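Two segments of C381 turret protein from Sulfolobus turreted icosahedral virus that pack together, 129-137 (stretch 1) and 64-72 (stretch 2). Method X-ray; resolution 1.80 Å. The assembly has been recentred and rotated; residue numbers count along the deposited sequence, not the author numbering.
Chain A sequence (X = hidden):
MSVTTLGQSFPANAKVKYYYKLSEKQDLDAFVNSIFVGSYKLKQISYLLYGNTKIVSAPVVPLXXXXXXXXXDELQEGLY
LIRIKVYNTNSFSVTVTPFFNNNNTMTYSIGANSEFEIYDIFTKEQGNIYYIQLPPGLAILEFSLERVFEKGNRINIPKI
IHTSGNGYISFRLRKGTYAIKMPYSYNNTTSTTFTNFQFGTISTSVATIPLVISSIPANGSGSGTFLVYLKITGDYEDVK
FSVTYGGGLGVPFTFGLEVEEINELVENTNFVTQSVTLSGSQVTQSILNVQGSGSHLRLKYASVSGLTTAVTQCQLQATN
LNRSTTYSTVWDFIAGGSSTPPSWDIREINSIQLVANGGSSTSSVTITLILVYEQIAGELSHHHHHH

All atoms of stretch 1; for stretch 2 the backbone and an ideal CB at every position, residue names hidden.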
# COMPACT_ATOMS: atom_id res chain seq x y z
N ILE A 129 29.24 -10.93 1.63
CA ILE A 129 30.09 -10.67 0.47
C ILE A 129 29.72 -11.60 -0.67
O ILE A 129 29.76 -12.82 -0.50
CB ILE A 129 31.56 -10.90 0.85
CG1 ILE A 129 31.94 -9.99 2.02
CG2 ILE A 129 32.45 -10.70 -0.35
CD1 ILE A 129 33.20 -10.42 2.74
N TYR A 130 29.37 -11.03 -1.82
CA TYR A 130 29.05 -11.86 -2.98
C TYR A 130 30.31 -12.48 -3.60
O TYR A 130 31.34 -11.82 -3.70
CB TYR A 130 28.28 -11.05 -4.04
CG TYR A 130 27.95 -11.91 -5.24
CD1 TYR A 130 26.97 -12.90 -5.15
CD2 TYR A 130 28.64 -11.78 -6.44
CE1 TYR A 130 26.67 -13.71 -6.24
CE2 TYR A 130 28.36 -12.61 -7.54
CZ TYR A 130 27.37 -13.56 -7.43
OH TYR A 130 27.08 -14.38 -8.50
N TYR A 131 30.20 -13.72 -4.04
CA TYR A 131 31.37 -14.46 -4.55
C TYR A 131 30.94 -15.49 -5.58
O TYR A 131 30.06 -16.31 -5.32
CB TYR A 131 32.05 -15.18 -3.40
CG TYR A 131 33.24 -16.05 -3.83
CD1 TYR A 131 34.45 -15.48 -4.17
CD2 TYR A 131 33.15 -17.43 -3.85
CE1 TYR A 131 35.54 -16.28 -4.55
CE2 TYR A 131 34.21 -18.22 -4.22
CZ TYR A 131 35.41 -17.65 -4.56
OH TYR A 131 36.49 -18.44 -4.94
N ILE A 132 31.57 -15.48 -6.75
CA ILE A 132 31.39 -16.56 -7.72
C ILE A 132 32.65 -16.72 -8.57
O ILE A 132 33.29 -15.73 -8.93
CB ILE A 132 30.13 -16.33 -8.61
CG1 ILE A 132 29.80 -17.59 -9.43
CG2 ILE A 132 30.31 -15.11 -9.50
CD1 ILE A 132 28.46 -17.46 -10.18
N GLN A 133 33.00 -17.96 -8.87
CA GLN A 133 34.14 -18.23 -9.74
C GLN A 133 33.65 -18.49 -11.16
O GLN A 133 32.58 -19.07 -11.37
CB GLN A 133 34.94 -19.44 -9.24
CG GLN A 133 35.68 -19.21 -7.95
CD GLN A 133 36.66 -20.34 -7.64
OE1 GLN A 133 37.25 -20.92 -8.54
NE2 GLN A 133 36.80 -20.66 -6.37
N LEU A 134 34.46 -18.06 -12.13
CA LEU A 134 34.14 -18.22 -13.54
C LEU A 134 35.31 -18.91 -14.22
O LEU A 134 36.43 -18.44 -14.13
CB LEU A 134 33.89 -16.85 -14.18
CG LEU A 134 32.79 -16.01 -13.53
CD1 LEU A 134 32.79 -14.58 -14.05
CD2 LEU A 134 31.43 -16.66 -13.70
N PRO A 135 35.05 -20.04 -14.90
CA PRO A 135 36.12 -20.83 -15.52
C PRO A 135 36.65 -20.23 -16.82
O PRO A 135 35.96 -19.43 -17.47
CB PRO A 135 35.43 -22.19 -15.82
CG PRO A 135 33.99 -21.82 -16.01
CD PRO A 135 33.72 -20.68 -15.03
N PRO A 136 37.87 -20.61 -17.20
CA PRO A 136 38.50 -20.19 -18.46
C PRO A 136 37.60 -20.41 -19.67
O PRO A 136 36.94 -21.46 -19.79
CB PRO A 136 39.73 -21.10 -18.55
CG PRO A 136 40.06 -21.39 -17.12
CD PRO A 136 38.74 -21.53 -16.43
N GLY A 137 37.58 -19.43 -20.58
CA GLY A 137 36.83 -19.60 -21.82
C GLY A 137 35.45 -18.97 -21.75
O GLY A 137 34.79 -18.84 -22.77
N UNK A 64 44.04 -20.85 -17.46
CA UNK A 64 44.64 -20.67 -16.15
C UNK A 64 43.61 -20.80 -15.06
O UNK A 64 42.60 -21.49 -15.24
CB UNK A 64 45.33 -19.31 -16.06
N UNK A 65 43.85 -20.16 -13.91
CA UNK A 65 42.94 -20.27 -12.77
C UNK A 65 41.61 -19.63 -13.11
O UNK A 65 41.55 -18.76 -13.99
CB UNK A 65 43.54 -19.62 -11.52
N UNK A 66 40.56 -20.04 -12.41
CA UNK A 66 39.28 -19.38 -12.57
C UNK A 66 39.41 -17.91 -12.21
O UNK A 66 40.25 -17.53 -11.39
CB UNK A 66 38.21 -20.06 -11.71
N UNK A 67 38.61 -17.07 -12.85
CA UNK A 67 38.43 -15.69 -12.38
C UNK A 67 37.34 -15.70 -11.31
O UNK A 67 36.67 -16.72 -11.11
CB UNK A 67 38.07 -14.75 -13.53
N UNK A 68 37.16 -14.57 -10.62
CA UNK A 68 36.12 -14.45 -9.62
C UNK A 68 35.46 -13.10 -9.71
O UNK A 68 36.07 -12.12 -10.11
CB UNK A 68 36.69 -14.68 -8.22
N UNK A 69 34.19 -13.05 -9.32
CA UNK A 69 33.56 -11.78 -9.03
C UNK A 69 33.34 -11.76 -7.53
O UNK A 69 32.85 -12.72 -6.95
CB UNK A 69 32.26 -11.59 -9.81
N UNK A 70 33.76 -10.68 -6.89
CA UNK A 70 33.68 -10.55 -5.45
C UNK A 70 33.18 -9.15 -5.10
O UNK A 70 33.80 -8.15 -5.49
CB UNK A 70 35.04 -10.83 -4.80
N UNK A 71 32.06 -9.06 -4.38
CA UNK A 71 31.49 -7.77 -4.03
C UNK A 71 31.31 -7.60 -2.52
O UNK A 71 30.38 -8.17 -1.95
CB UNK A 71 30.14 -7.59 -4.74
N UNK A 72 32.17 -6.82 -1.87
CA UNK A 72 31.94 -6.55 -0.45
C UNK A 72 31.50 -5.11 -0.20
O UNK A 72 31.35 -4.68 0.94
CB UNK A 72 33.21 -6.85 0.35

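The two backbones run antiparallel, and their ladder of amide-to-carbonyl bonds fixes the register before any side chain is chosen.

Position 64 has phi 130° and psi -154°, and its ideal CB points away with nothing of stretch 1 within 5.5 Å. Positive phi favours glycine, and Gly64 is deposited; its O lies 3.2 Å from Pro136 CG. Position 65 also points away, so stretch 1 sets little limit; phi of -66° admits proline, and Pro65 is found.

At position 66 the CB points sideways, 3.4 Å from Gln133 OE1. That acceptor invites a short side chain with a donor, such as asparagine, serine or threonine. Asn66 answers with ND2, which donates to Gln133 OE1 at 2.8 Å, while its OD1 sits 3.4 Å from Pro136 CD.

Position 67 joins the face of Leu134 and Ile132. Its nearest visible neighbour is Leu134 O, 4.1 Å from the ideal CB, so small or apolar residues would suit. Ala67 leaves the work to its backbone: N donates to Leu134 O at 2.9 Å, and O accepts from Leu134 N at 2.8 Å.

Position 68 turns to the other face, between Tyr131 and Gln133, whose NE2 already donates to Tyr131 OH at 2.7 Å. A small polar residue or a modest apolar one would fit. Ser68 places OG 3.8 Å from Gln133 CG, and one water bridges the hydroxyls, 2.9 Å from Ser68 OG and 2.6 Å from Tyr131 OH.

Position 69 faces an apolar surface: its ideal CB is 4.0 Å from Ile132 CG2 and 4.6 Å from Tyr130 CE2, with Leu134 CD1 at 5.2 Å. Isoleucine, leucine or valine could use it. Ile69 (m, t) reaches Leu134 CD1 with CD1 at 3.8 Å, and its CG2 meets the edge of the Tyr130 ring, 4.2 Å from CE2.

Position 70 returns to the face of Tyr131; its ideal CB lies 4.7 Å from Tyr131 CD1 and 5.2 Å from Ile129 CG2. A beta-branched or longer aliphatic chain suits both. Ile70 uses two branches: CG1 packs 3.6 Å from Tyr131 CD1, at the ring edge, and CG2 lies 3.9 Å from Ile129 CG2.

Position 71 sees Tyr130 CB 4.0 Å from its ideal CB, favouring another aliphatic residue. Ile71 extends CD1 to 3.9 Å from Tyr130 CD2, while its N donates to Tyr130 O at 2.9 Å.

Position 72 points sideways, its ideal CB 3.8 Å from Ile129 CG1, and stretch 1 offers no charge or donor there; an apolar residue could pack on that carbon, and a polar one could touch it through CB and turn its end away. Asp72 touches Ile129 CG1 through CB at 3.7 Å; its carboxylate leads away to partners elsewhere in the structure.

Stretch 2 64-72: GPNASIIID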
# COMPACT_ATOMS: atom_id res chain seq x y z
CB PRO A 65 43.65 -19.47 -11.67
CG PRO A 65 44.56 -18.53 -12.42
CD PRO A 65 45.02 -19.31 -13.60
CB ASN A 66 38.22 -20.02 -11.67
CG ASN A 66 37.94 -21.47 -12.01
OD1 ASN A 66 38.29 -21.96 -13.10
ND2 ASN A 66 37.31 -22.17 -11.09
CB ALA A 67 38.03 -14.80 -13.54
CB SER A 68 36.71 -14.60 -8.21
OG SER A 68 37.41 -15.81 -8.07
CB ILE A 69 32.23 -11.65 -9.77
CG1 ILE A 69 32.49 -11.57 -11.28
CG2 ILE A 69 31.49 -10.37 -9.31
CD1 ILE A 69 31.25 -11.70 -12.13
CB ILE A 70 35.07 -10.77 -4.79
CG1 ILE A 70 35.62 -12.17 -5.12
CG2 ILE A 70 34.97 -10.62 -3.29
CD1 ILE A 70 36.97 -12.46 -4.42
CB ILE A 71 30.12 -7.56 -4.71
CG1 ILE A 71 30.21 -7.94 -6.20
CG2 ILE A 71 29.66 -6.12 -4.57
CD1 ILE A 71 28.85 -7.95 -6.93
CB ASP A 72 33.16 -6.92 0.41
CG ASP A 72 34.23 -5.85 0.39
OD1 ASP A 72 34.97 -5.70 1.40
OD2 ASP A 72 34.34 -5.15 -0.64
O HOH W 1 38.59 -17.05 -5.76
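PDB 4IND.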